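Local coordinates for protein metallocarboxypeptidase (Trypanosoma cruzi, PDB 3DWC) that probably releases single C-terminal amino acids from peptides with broad specificity, proline excepted, as a metal-dependent carboxypeptidase of the M32 family, at residues R11-T14 / K15-R18; L49-H52 / M53-I57; F139-E142 / G143-A147; S150-H153 / P154-L158. One frame throughout, in Å; residues are numbered along the deposited sequence.

In the fold
The four contacts fall into two touching pairs. Interactions 1 and 2 lie on consecutive helices, 3-32 and 39-57, with centres about 11 Å apart; L16 CD2 meets T56 CG2 at 3.7 Å, and both contacts reach the second subunit. Interactions 3 and 4 are closer still, centres about 7 Å apart, at the end of helix 125-147 and the start of helix 154-162, where the CB of A157 packs on the O of G143 at 3.3 Å. Between the pairs the gap is narrowest from interaction 2 to interaction 3, about 9 Å between nearest atoms. All four lie away from the cobalt site of H267, H271 and E298.

Interaction 1. Residues R11-T14 / K15-R18; sequences RVFT and KLYR
L16 lays its CD1 methyl over one face of the F13 ring, 4.1 Å above the plane and offset toward the rim; the shortest approach, to CD2 of F13, is also 4.1 Å. The leucine CG sits beside its own backbone N (chi1 -70°), which swings the branch back along the helix toward F13, and CD1 comes to 4.4 Å from CG1 of V12 as well. On another side of the helix T14 and R18 run side by side: CG2 of T14 lies 3.9 Å from NE of R18, oblique to the guanidinium, while OG1 of T14 is hydrogen-bonded to T285 and to the O of E10. R11 and K15 also point the same way, with NH2 of R11 4.1 Å from NZ of K15. These like charges are probably eased by E8, which makes a salt bridge to R11. Underneath, each N-H of residues 15 to 18 bonds to the carbonyl four residues back; Y17 N to F13 O is 2.9 Å. K15 packs on E48 and R18 on A44, both of the second subunit. These are the i to i+3 and i+4 contacts of an alpha-helix packed between helix 39-57, helix 78-95 and the second subunit.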
loop_
_atom_site.group_PDB
_atom_site.type_symbol
_atom_site.label_atom_id
_atom_site.label_comp_id
_atom_site.label_asym_id
_atom_site.label_seq_id
_atom_site.Cartn_x
_atom_site.Cartn_y
_atom_site.Cartn_z
ATOM N N ARG B 11 -15.926 20.694 3.038
ATOM C CA ARG B 11 -16.383 19.421 2.459
ATOM C C ARG B 11 -15.583 18.998 1.221
ATOM O O ARG B 11 -15.235 17.824 1.052
ATOM C CB ARG B 11 -17.872 19.565 2.102
ATOM C CG ARG B 11 -18.559 18.265 1.691
ATOM C CD ARG B 11 -19.968 18.503 1.020
ATOM N NE ARG B 11 -19.820 18.975 -0.366
ATOM C CZ ARG B 11 -19.383 18.214 -1.382
ATOM N NH1 ARG B 11 -19.066 16.925 -1.204
ATOM N NH2 ARG B 11 -19.266 18.742 -2.602
ATOM N N VAL B 12 -15.322 19.954 0.340
ATOM C CA VAL B 12 -14.481 19.713 -0.815
ATOM C C VAL B 12 -13.092 19.330 -0.361
ATOM O O VAL B 12 -12.525 18.391 -0.879
ATOM C CB VAL B 12 -14.383 20.940 -1.722
ATOM C CG1 VAL B 12 -13.355 20.728 -2.818
ATOM C CG2 VAL B 12 -15.759 21.256 -2.319
ATOM N N PHE B 13 -12.555 20.010 0.648
ATOM C CA PHE B 13 -11.169 19.742 1.052
ATOM C C PHE B 13 -10.998 18.393 1.783
ATOM O O PHE B 13 -9.959 17.761 1.679
ATOM C CB PHE B 13 -10.588 20.941 1.813
ATOM C CG PHE B 13 -10.001 21.964 0.903
ATOM C CD1 PHE B 13 -10.795 22.929 0.316
ATOM C CD2 PHE B 13 -8.656 21.907 0.554
ATOM C CE1 PHE B 13 -10.263 23.870 -0.550
ATOM C CE2 PHE B 13 -8.123 22.833 -0.337
ATOM C CZ PHE B 13 -8.951 23.823 -0.895
ATOM N N THR B 14 -12.037 17.956 2.489
ATOM C CA THR B 14 -12.099 16.625 3.051
ATOM C C THR B 14 -12.106 15.580 1.938
ATOM O O THR B 14 -11.426 14.579 2.062
ATOM C CB THR B 14 -13.312 16.476 3.986
ATOM O OG1 THR B 14 -13.114 17.356 5.127
ATOM C CG2 THR B 14 -13.499 15.000 4.476
ATOM N N LYS B 15 -12.834 15.826 0.851
ATOM C CA LYS B 15 -12.815 14.940 -0.311
ATOM C C LYS B 15 -11.398 14.778 -0.834
ATOM O O LYS B 15 -10.917 13.647 -0.980
ATOM C CB LYS B 15 -13.761 15.483 -1.392
ATOM C CG LYS B 15 -14.215 14.500 -2.386
ATOM C CD LYS B 15 -15.577 14.844 -2.978
ATOM C CE LYS B 15 -15.607 16.251 -3.600
ATOM N NZ LYS B 15 -16.606 16.406 -4.747
ATOM N N LEU B 16 -10.732 15.904 -1.093
ATOM C CA LEU B 16 -9.340 15.925 -1.562
ATOM C C LEU B 16 -8.373 15.199 -0.637
ATOM O O LEU B 16 -7.513 14.465 -1.104
ATOM C CB LEU B 16 -8.858 17.376 -1.758
ATOM C CG LEU B 16 -9.477 18.151 -2.929
ATOM C CD1 LEU B 16 -9.085 19.634 -2.850
ATOM C CD2 LEU B 16 -9.142 17.492 -4.372
ATOM N N TYR B 17 -8.533 15.392 0.672
ATOM C CA TYR B 17 -7.750 14.696 1.711
ATOM C C TYR B 17 -7.912 13.182 1.556
ATOM O O TYR B 17 -6.925 12.437 1.583
ATOM C CB TYR B 17 -8.186 15.175 3.100
ATOM C CG TYR B 17 -7.391 14.649 4.262
ATOM C CD1 TYR B 17 -6.197 15.222 4.624
ATOM C CD2 TYR B 17 -7.847 13.561 5.007
ATOM C CE1 TYR B 17 -5.463 14.739 5.732
ATOM C CE2 TYR B 17 -7.112 13.051 6.072
ATOM C CZ TYR B 17 -5.933 13.656 6.447
ATOM O OH TYR B 17 -5.193 13.161 7.524
ATOM N N ARG B 18 -9.124 12.727 1.285
ATOM C CA ARG B 18 -9.351 11.301 1.120
ATOM C C ARG B 18 -8.683 10.751 -0.090
ATOM O O ARG B 18 -8.131 9.644 -0.057
ATOM C CB ARG B 18 -10.841 10.968 1.006
ATOM C CG ARG B 18 -11.701 11.278 2.211
ATOM C CD ARG B 18 -11.013 11.018 3.530
ATOM N NE ARG B 18 -11.894 11.420 4.647
ATOM C CZ ARG B 18 -11.528 11.357 5.918
ATOM N NH1 ARG B 18 -10.321 10.936 6.232
ATOM N NH2 ARG B 18 -12.366 11.743 6.885
#

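Interaction 2. Residues L49-H52 / M53-I57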
loop_
_atom_site.group_PDB
_atom_site.type_symbol
_atom_site.label_atom_id
_atom_site.label_comp_id
_atom_site.label_asym_id
_atom_site.label_seq_id
_atom_site.Cartn_x
_atom_site.Cartn_y
_atom_site.Cartn_z
ATOM N N LEU B 49 -5.667 9.364 -10.627
ATOM C CA LEU B 49 -6.162 9.962 -9.357
ATOM C C LEU B 49 -5.673 11.423 -9.166
ATOM O O LEU B 49 -6.439 12.285 -8.736
ATOM C CB LEU B 49 -5.751 9.122 -8.148
ATOM C CG LEU B 49 -6.770 8.909 -6.992
ATOM C CD1 LEU B 49 -6.062 8.505 -5.728
ATOM C CD2 LEU B 49 -7.664 10.103 -6.725
ATOM N N GLN B 50 -4.411 11.691 -9.493
ATOM C CA GLN B 50 -3.871 13.057 -9.522
ATOM C C GLN B 50 -4.748 13.922 -10.410
ATOM O O GLN B 50 -5.076 15.027 -10.026
ATOM C CB GLN B 50 -2.404 13.113 -10.019
ATOM C CG GLN B 50 -1.358 12.470 -9.072
ATOM C CD GLN B 50 0.058 12.150 -9.700
ATOM O OE1 GLN B 50 0.318 12.366 -10.878
ATOM N NE2 GLN B 50 0.951 11.611 -8.871
ATOM N N LEU B 51 -5.127 13.417 -11.587
ATOM C CA LEU B 51 -6.017 14.145 -12.511
ATOM C C LEU B 51 -7.330 14.573 -11.830
ATOM O O LEU B 51 -7.743 15.744 -11.893
ATOM C CB LEU B 51 -6.306 13.299 -13.740
ATOM C CG LEU B 51 -6.776 13.935 -15.041
ATOM C CD1 LEU B 51 -7.114 12.863 -16.044
ATOM C CD2 LEU B 51 -7.979 14.783 -14.827
ATOM N N HIS B 52 -7.965 13.633 -11.143
ATOM C CA HIS B 52 -9.253 13.885 -10.510
ATOM C C HIS B 52 -9.083 14.954 -9.430
ATOM O O HIS B 52 -9.839 15.918 -9.365
ATOM C CB HIS B 52 -9.845 12.589 -9.951
ATOM C CG HIS B 52 -11.212 12.753 -9.355
ATOM N ND1 HIS B 52 -12.275 13.254 -10.063
ATOM C CD2 HIS B 52 -11.668 12.522 -8.100
ATOM C CE1 HIS B 52 -13.334 13.319 -9.274
ATOM N NE2 HIS B 52 -12.991 12.879 -8.076
ATOM N N MET B 53 -8.049 14.818 -8.609
ATOM C CA MET B 53 -7.771 15.833 -7.595
ATOM C C MET B 53 -7.587 17.190 -8.253
ATOM O O MET B 53 -8.125 18.184 -7.781
ATOM C CB MET B 53 -6.549 15.468 -6.793
ATOM C CG MET B 53 -6.721 14.186 -6.050
ATOM S SD MET B 53 -5.295 13.758 -5.076
ATOM C CE MET B 53 -5.284 15.078 -3.858
ATOM N N HIS B 54 -6.874 17.229 -9.372
ATOM C CA HIS B 54 -6.688 18.474 -10.107
ATOM C C HIS B 54 -7.989 19.107 -10.635
ATOM O O HIS B 54 -8.171 20.330 -10.513
ATOM C CB HIS B 54 -5.747 18.256 -11.277
ATOM C CG HIS B 54 -5.559 19.476 -12.121
ATOM N ND1 HIS B 54 -4.775 20.537 -11.725
ATOM C CD2 HIS B 54 -6.047 19.800 -13.341
ATOM C CE1 HIS B 54 -4.771 21.453 -12.678
ATOM N NE2 HIS B 54 -5.542 21.033 -13.665
ATOM N N ASP B 55 -8.858 18.294 -11.244
ATOM C CA ASP B 55 -10.157 18.745 -11.733
ATOM C C ASP B 55 -11.070 19.206 -10.600
ATOM O O ASP B 55 -11.823 20.159 -10.759
ATOM C CB ASP B 55 -10.871 17.623 -12.489
ATOM C CG ASP B 55 -10.199 17.267 -13.789
ATOM O OD1 ASP B 55 -9.308 18.008 -14.246
ATOM O OD2 ASP B 55 -10.546 16.223 -14.354
ATOM N N THR B 56 -10.991 18.529 -9.459
ATOM C CA THR B 56 -11.775 18.879 -8.290
ATOM C C THR B 56 -11.408 20.261 -7.745
ATOM O O THR B 56 -12.297 21.095 -7.563
ATOM C CB THR B 56 -11.609 17.806 -7.197
ATOM O OG1 THR B 56 -12.022 16.550 -7.737
ATOM C CG2 THR B 56 -12.466 18.115 -5.972
ATOM N N ILE B 57 -10.115 20.517 -7.523
ATOM C CA ILE B 57 -9.672 21.816 -6.959
ATOM C C ILE B 57 -9.724 22.962 -7.968
ATOM O O ILE B 57 -9.811 24.121 -7.564
ATOM C CB ILE B 57 -8.245 21.751 -6.304
ATOM C CG1 ILE B 57 -8.090 22.858 -5.209
ATOM C CG2 ILE B 57 -7.166 21.830 -7.356
ATOM C CD1 ILE B 57 -6.746 22.865 -4.439
#
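Two donors of T56 grip the carbonyl oxygen of H52: the backbone N at 2.9 Å from H52 O, nearly in line with the carbonyl, and OG1 at 2.8 Å from the same H52 O, arriving from 45° above the carbonyl plane. T56 holds OG1 beside its own backbone N (chi1 -58°), pointing the hydroxyl back toward the preceding turn. There it also lies over the centre of the H52 imidazole, 3.7 Å above the ring plane. Backbone bonds run on in the same spacing, D55 N to L51 O and H54 N to Q50 O both 2.9 Å, and M53 N to L49 O 3.0 Å. The H54 ring turns outward from the contact, ND1 hydrogen-bonding to E94 and NE2 to E99. Packing is lighter: CD2 of L49 touches CG of M53 at 4.2 Å. Beyond the segment, the H52 ring stacks on H52 of the second subunit and meets Y19 of its own chain with the planes about 70° apart; M53 leans on L23 of helix 3-32. A threonine hydroxyl bonding back to the carbonyl four residues earlier is a familiar helix motif, here on a helix at the subunit interface.

Interaction 3. Residues F139-E142 / G143-A147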
loop_
_atom_site.group_PDB
_atom_site.type_symbol
_atom_site.label_atom_id
_atom_site.label_comp_id
_atom_site.label_asym_id
_atom_site.label_seq_id
_atom_site.Cartn_x
_atom_site.Cartn_y
_atom_site.Cartn_z
ATOM N N PHE B 139 11.593 27.235 -15.665
ATOM C CA PHE B 139 11.563 27.735 -14.278
ATOM C C PHE B 139 11.327 29.220 -14.234
ATOM O O PHE B 139 10.551 29.701 -13.395
ATOM C CB PHE B 139 12.890 27.472 -13.550
ATOM C CG PHE B 139 13.195 26.029 -13.308
ATOM C CD1 PHE B 139 14.501 25.580 -13.365
ATOM C CD2 PHE B 139 12.187 25.112 -12.976
ATOM C CE1 PHE B 139 14.802 24.261 -13.122
ATOM C CE2 PHE B 139 12.488 23.801 -12.728
ATOM C CZ PHE B 139 13.786 23.370 -12.808
ATOM N N ARG B 140 12.019 29.950 -15.113
ATOM C CA ARG B 140 11.829 31.400 -15.232
ATOM C C ARG B 140 10.398 31.719 -15.628
ATOM O O ARG B 140 9.821 32.711 -15.159
ATOM C CB ARG B 140 12.765 32.007 -16.281
ATOM C CG ARG B 140 14.246 32.040 -15.906
ATOM C CD ARG B 140 15.103 32.385 -17.130
ATOM N NE ARG B 140 16.542 32.360 -16.847
ATOM C CZ ARG B 140 17.493 32.522 -17.765
ATOM N NH1 ARG B 140 18.780 32.494 -17.410
ATOM N NH2 ARG B 140 17.168 32.705 -19.040
ATOM N N GLU B 141 9.840 30.881 -16.506
ATOM C CA GLU B 141 8.462 31.038 -16.962
ATOM C C GLU B 141 7.514 30.658 -15.843
ATOM O O GLU B 141 6.487 31.313 -15.635
ATOM C CB GLU B 141 8.185 30.164 -18.187
ATOM C CG GLU B 141 6.791 30.391 -18.797
ATOM C CD GLU B 141 6.537 29.560 -20.045
ATOM O OE1 GLU B 141 7.299 28.599 -20.295
ATOM O OE2 GLU B 141 5.559 29.870 -20.767
ATOM N N GLU B 142 7.862 29.591 -15.130
ATOM C CA GLU B 142 7.093 29.171 -13.962
ATOM C C GLU B 142 7.005 30.282 -12.908
ATOM O O GLU B 142 5.909 30.641 -12.483
ATOM C CB GLU B 142 7.658 27.883 -13.355
ATOM C CG GLU B 142 6.729 27.290 -12.289
ATOM C CD GLU B 142 7.104 25.883 -11.845
ATOM O OE1 GLU B 142 7.995 25.271 -12.466
ATOM O OE2 GLU B 142 6.498 25.388 -10.863
ATOM N N GLY B 143 8.147 30.849 -12.525
ATOM C CA GLY B 143 8.181 31.962 -11.568
ATOM C C GLY B 143 7.205 33.065 -11.899
ATOM O O GLY B 143 6.446 33.539 -11.030
ATOM N N LYS B 144 7.207 33.492 -13.158
ATOM C CA LYS B 144 6.305 34.557 -13.577
ATOM C C LYS B 144 4.819 34.195 -13.383
ATOM O O LYS B 144 4.027 35.006 -12.889
ATOM C CB LYS B 144 6.585 34.948 -15.027
ATOM C CG LYS B 144 7.802 35.839 -15.191
ATOM C CD LYS B 144 7.957 36.300 -16.644
ATOM C CE LYS B 144 9.309 36.982 -16.888
ATOM N NZ LYS B 144 10.473 36.118 -16.485
ATOM N N LEU B 145 4.453 32.980 -13.782
ATOM C CA LEU B 145 3.079 32.486 -13.629
ATOM C C LEU B 145 2.678 32.461 -12.155
ATOM O O LEU B 145 1.628 32.979 -11.782
ATOM C CB LEU B 145 2.952 31.072 -14.238
ATOM C CG LEU B 145 2.529 30.895 -15.710
ATOM C CD1 LEU B 145 2.548 32.205 -16.514
ATOM C CD2 LEU B 145 3.373 29.807 -16.390
ATOM N N ARG B 146 3.527 31.862 -11.321
ATOM C CA ARG B 146 3.252 31.773 -9.883
ATOM C C ARG B 146 3.260 33.190 -9.257
ATOM O O ARG B 146 2.440 33.502 -8.389
ATOM C CB ARG B 146 4.228 30.813 -9.181
ATOM C CG ARG B 146 4.610 29.580 -9.999
ATOM C CD ARG B 146 4.991 28.376 -9.161
ATOM N NE ARG B 146 3.793 27.680 -8.749
ATOM C CZ ARG B 146 3.541 26.382 -8.892
ATOM N NH1 ARG B 146 4.418 25.554 -9.412
ATOM N NH2 ARG B 146 2.377 25.919 -8.484
ATOM N N ALA B 147 4.141 34.062 -9.752
ATOM C CA ALA B 147 4.157 35.474 -9.311
ATOM C C ALA B 147 2.812 36.169 -9.473
ATOM O O ALA B 147 2.467 37.044 -8.675
ATOM C CB ALA B 147 5.234 36.262 -10.041
#
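E142 and R146, one turn apart, extend in the same direction and close a salt bridge. OE2 of E142 meets NH1 of R146 at 2.5 Å, and the N-H approach is bent at 135°; the exact separation is doubtful and probably somewhat longer than modelled. The oxygen uses its anti lone pair and lies at the guanidinium edge, near its plane, although the carboxylate and guanidinium planes differ by 41°. An extended E142 chain, its CG anti to the backbone N (chi1 -170°), and an R146 chain bent at chi3 bring the ends together, with CD of R146 3.7 Å from CG of E142. The second carboxylate oxygen, OE1, makes a salt bridge to K105, so two positive groups share this buried glutamate. E141 is served outside the turn by R104, and R140 NH1 donates to the carbonyl of L372. Along the backbone, R146 N reaches E142 O at 2.9 Å and almost straight, while K144 N to R140 O is weak at 3.4 Å. The pairing is the classic i to i+4 glutamate-arginine bridge of an alpha-helix, here near the C-terminal end of helix 125-147.

Interaction 4. Residues S150-H153 / P154-L158; sequences SGKH and PYEAL
The imidazole of H153 meets the backbone N of Y155 at its edge: Y155 N donates to ND1 at 3.1 Å with an N-H...N angle of 150°, only 14° out of the ring plane. H153 is the N-cap residue of helix 154-162, and this is its capping bond. The ring sits there because CG is anti to the backbone N (chi1 -174°), folding it forward beside P154, whose side chain it crosses at about a right angle; CG of P154 is 3.7 Å from ND1. With ND1 accepting, NE2 probably carries the proton and hydrogen-bonds to D374, so both nitrogens are held and the ring rotation is fixed. The H153 carbonyl does a second job, accepting from A157 N, 3.0 Å from H153 O, as the first helical bond. CB of E156 also packs against H153 O at 3.2 Å. K152 lays its extended chain across E156 near a right angle, CD 3.5 Å from OE1, but NZ stays 4.9 Å from OE1 of E156, too far for a direct ionic contact; OE2 of E156 accepts instead from the backbone N of L168. Before it, S150 OG accepts from K152 N in an ST turn. The cap thus starts helix 154-162 just after helix 125-147, with A157 and L158 packed on R146, Y155 turned to helix 358-374, and H153 touching L168 of helix 168-196.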
loop_
_atom_site.group_PDB
_atom_site.type_symbol
_atom_site.label_atom_id
_atom_site.label_comp_id
_atom_site.label_asym_id
_atom_site.label_seq_id
_atom_site.Cartn_x
_atom_site.Cartn_y
_atom_site.Cartn_z
ATOM N N SER B 150 1.268 39.974 -8.284
ATOM C CA SER B 150 1.831 40.385 -6.985
ATOM C C SER B 150 3.047 41.305 -7.129
ATOM O O SER B 150 3.309 42.136 -6.258
ATOM C CB SER B 150 2.229 39.158 -6.163
ATOM O OG SER B 150 3.257 38.444 -6.813
ATOM N N GLY B 151 3.787 41.143 -8.225
ATOM C CA GLY B 151 5.024 41.883 -8.437
ATOM C C GLY B 151 6.180 41.250 -7.685
ATOM O O GLY B 151 7.165 41.924 -7.383
ATOM N N LYS B 152 6.050 39.961 -7.372
ATOM C CA LYS B 152 7.121 39.207 -6.735
ATOM C C LYS B 152 8.142 38.793 -7.771
ATOM O O LYS B 152 7.808 38.513 -8.918
ATOM C CB LYS B 152 6.605 37.917 -6.111
ATOM C CG LYS B 152 5.886 38.031 -4.790
ATOM C CD LYS B 152 5.818 36.617 -4.189
ATOM C CE LYS B 152 4.630 36.419 -3.257
ATOM N NZ LYS B 152 4.460 34.942 -3.050
ATOM N N HIS B 153 9.388 38.699 -7.335
ATOM C CA HIS B 153 10.459 38.177 -8.162
ATOM C C HIS B 153 10.146 36.697 -8.503
ATOM O O HIS B 153 9.735 35.937 -7.631
ATOM C CB HIS B 153 11.768 38.309 -7.378
ATOM C CG HIS B 153 12.983 37.930 -8.162
ATOM N ND1 HIS B 153 13.089 36.734 -8.843
ATOM C CD2 HIS B 153 14.145 38.592 -8.379
ATOM C CE1 HIS B 153 14.261 36.673 -9.449
ATOM N NE2 HIS B 153 14.921 37.792 -9.186
ATOM N N PRO B 154 10.262 36.293 -9.780
ATOM C CA PRO B 154 9.996 34.884 -10.139
ATOM C C PRO B 154 10.540 33.820 -9.176
ATOM O O PRO B 154 9.813 32.886 -8.839
ATOM C CB PRO B 154 10.657 34.731 -11.513
ATOM C CG PRO B 154 11.165 36.133 -11.903
ATOM C CD PRO B 154 10.554 37.109 -10.975
ATOM N N TYR B 155 11.800 33.959 -8.752
ATOM C CA TYR B 155 12.426 33.023 -7.813
ATOM C C TYR B 155 11.711 33.051 -6.464
ATOM O O TYR B 155 11.499 32.024 -5.858
ATOM C CB TYR B 155 13.923 33.328 -7.622
ATOM C CG TYR B 155 14.704 32.249 -6.878
ATOM C CD1 TYR B 155 14.552 30.903 -7.183
ATOM C CD2 TYR B 155 15.592 32.581 -5.880
ATOM C CE1 TYR B 155 15.268 29.918 -6.505
ATOM C CE2 TYR B 155 16.310 31.600 -5.185
ATOM C CZ TYR B 155 16.149 30.281 -5.500
ATOM O OH TYR B 155 16.854 29.325 -4.792
ATOM N N GLU B 156 11.336 34.227 -5.996
ATOM C CA GLU B 156 10.517 34.329 -4.806
ATOM C C GLU B 156 9.196 33.552 -4.940
ATOM O O GLU B 156 8.774 32.866 -4.012
ATOM C CB GLU B 156 10.238 35.786 -4.446
ATOM C CG GLU B 156 9.554 35.905 -3.110
ATOM C CD GLU B 156 9.462 37.319 -2.607
ATOM O OE1 GLU B 156 8.385 37.662 -2.066
ATOM O OE2 GLU B 156 10.468 38.059 -2.707
ATOM N N ALA B 157 8.542 33.671 -6.092
ATOM C CA ALA B 157 7.299 32.921 -6.361
ATOM C C ALA B 157 7.555 31.422 -6.269
ATOM O O ALA B 157 6.689 30.655 -5.806
ATOM C CB ALA B 157 6.708 33.319 -7.739
ATOM N N LEU B 158 8.759 30.993 -6.651
ATOM C CA LEU B 158 9.114 29.583 -6.607
ATOM C C LEU B 158 9.478 29.121 -5.180
ATOM O O LEU B 158 9.020 28.073 -4.723
ATOM C CB LEU B 158 10.224 29.261 -7.604
ATOM C CG LEU B 158 9.835 29.294 -9.106
ATOM C CD1 LEU B 158 11.089 29.327 -9.973
ATOM C CD2 LEU B 158 8.957 28.107 -9.508
#